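Local structure of DUF269-containing protein (Cyanothece sp. ATCC 51142, 3NJ2) at residues Leu90-Phe93 against Arg94-Ala98. The protein is of unknown function but belongs to the DUF269 family and is associated with nitrogen fixation in this cyanobacterium. Residues are numbered along the deposited sequence; the frame is centred on the assembly and turned at random.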
loop_
_atom_site.group_PDB
_atom_site.type_symbol
_atom_site.label_atom_id
_atom_site.label_comp_id
_atom_site.label_asym_id
_atom_site.label_seq_id
_atom_site.Cartn_x
_atom_site.Cartn_y
_atom_site.Cartn_z
ATOM N N LEU B 90 -3.575 11.045 -0.607
ATOM C CA LEU B 90 -2.255 10.762 -1.195
ATOM C C LEU B 90 -1.355 11.992 -1.095
ATOM O O LEU B 90 -0.201 11.863 -0.649
ATOM C CB LEU B 90 -2.466 10.325 -2.633
ATOM C CG LEU B 90 -1.461 9.495 -3.385
ATOM C CD1 LEU B 90 -0.899 8.357 -2.525
ATOM C CD2 LEU B 90 -2.272 8.914 -4.549
ATOM N N CYS B 91 -1.918 13.175 -1.325
ATOM C CA CYS B 91 -1.093 14.377 -1.281
ATOM C C CYS B 91 -0.618 14.744 0.099
ATOM O O CYS B 91 0.556 15.167 0.276
ATOM C CB CYS B 91 -1.814 15.573 -1.901
ATOM S SG CYS B 91 -1.848 15.464 -3.772
ATOM N N TYR B 92 -1.450 14.484 1.111
ATOM C CA TYR B 92 -1.073 14.617 2.521
ATOM C C TYR B 92 0.106 13.751 2.845
ATOM O O TYR B 92 1.164 14.247 3.372
ATOM C CB TYR B 92 -2.299 14.260 3.393
ATOM C CG TYR B 92 -2.089 14.343 4.870
ATOM C CD1 TYR B 92 -2.080 15.598 5.544
ATOM C CD2 TYR B 92 -1.954 13.196 5.625
ATOM C CE1 TYR B 92 -1.932 15.690 6.946
ATOM C CE2 TYR B 92 -1.862 13.285 6.988
ATOM C CZ TYR B 92 -1.835 14.537 7.631
ATOM O OH TYR B 92 -1.669 14.582 8.984
ATOM N N PHE B 93 0.040 12.475 2.477
ATOM C CA PHE B 93 1.171 11.584 2.779
ATOM C C PHE B 93 2.405 11.869 1.942
ATOM O O PHE B 93 3.517 11.648 2.424
ATOM C CB PHE B 93 0.732 10.110 2.883
ATOM C CG PHE B 93 -0.133 9.882 4.117
ATOM C CD1 PHE B 93 0.501 9.750 5.351
ATOM C CD2 PHE B 93 -1.568 9.780 4.034
ATOM C CE1 PHE B 93 -0.270 9.638 6.427
ATOM C CE2 PHE B 93 -2.345 9.685 5.174
ATOM C CZ PHE B 93 -1.676 9.603 6.382
ATOM N N ARG B 94 2.188 12.308 0.681
ATOM C CA ARG B 94 3.362 12.724 -0.146
ATOM C C ARG B 94 4.010 13.958 0.420
ATOM O O ARG B 94 5.280 14.132 0.257
ATOM C CB ARG B 94 2.894 13.062 -1.554
ATOM C CG ARG B 94 2.596 11.742 -2.390
ATOM C CD ARG B 94 1.758 12.174 -3.625
ATOM N NE ARG B 94 1.579 11.015 -4.498
ATOM C CZ ARG B 94 0.630 10.905 -5.436
ATOM N NH1 ARG B 94 -0.286 11.870 -5.622
ATOM N NH2 ARG B 94 0.560 9.787 -6.132
ATOM N N ALA B 95 3.238 14.828 1.025
ATOM C CA ALA B 95 3.762 16.078 1.623
ATOM C C ALA B 95 4.684 15.695 2.830
ATOM O O ALA B 95 5.784 16.311 3.036
ATOM C CB ALA B 95 2.614 16.955 2.006
ATOM N N ILE B 96 4.219 14.682 3.589
ATOM C CA ILE B 96 4.920 14.220 4.758
ATOM C C ILE B 96 6.228 13.575 4.233
ATOM O O ILE B 96 7.369 13.872 4.739
ATOM C CB ILE B 96 4.038 13.222 5.530
ATOM C CG1 ILE B 96 3.003 14.010 6.246
ATOM C CG2 ILE B 96 4.996 12.374 6.588
ATOM C CD1 ILE B 96 1.859 13.125 6.700
ATOM N N ALA B 97 6.135 12.756 3.197
ATOM C CA ALA B 97 7.253 11.991 2.623
ATOM C C ALA B 97 8.303 13.004 2.085
ATOM O O ALA B 97 9.495 12.899 2.291
ATOM C CB ALA B 97 6.770 11.102 1.516
ATOM N N ALA B 98 7.790 14.049 1.405
ATOM C CA ALA B 98 8.770 15.035 0.846
ATOM C C ALA B 98 9.596 15.750 1.905
ATOM O O ALA B 98 10.742 16.047 1.658
ATOM C CB ALA B 98 7.973 16.014 0.011
#
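I96 and Y92, one helical turn apart, make the buried side of this short piece of helix 83-104. The end methyl of I96 lies over one face of the Y92 ring, off-centre toward its rim, in a CH-pi contact with CD1 4.1 Å from the ring centroid. Y92, its CG anti to the backbone N (chi1 180°), holds its ring out from the helix, and the I96 chain bends back to put CD1 over it. The same methyl touches F93 obliquely, with I96 CD1 3.9 Å from F93 CD1. Around this cluster the protein packs tightly: L157 of helix 147-167 touches both Y92 and I96, and V110 of strand 109-114 packs on F93.

Residues i and i+4 of a helix meet on one flank, a principle illustrated here twice. On the solvent side L90 and R94, both partly exposed, are nonetheless closely stacked: the extended arginine chain runs back past the L90 carbonyl and lays one guanidinium face on the leucine branch point, with R94 CZ 3.3 Å from L90 CG. Y47 adds a cation-pi contact to R94, while C91 SG stands near the guanidinium edge, 4.3 Å from R94 NH1. Beneath both sides the backbone repeats one bond, from R94 N to L90 O (2.8 Å) through A97 N to F93 O (2.9 Å). Such bonding is that of a largely buried core alpha-helix, packed between helices 35-46 and 147-167 and strand 109-114.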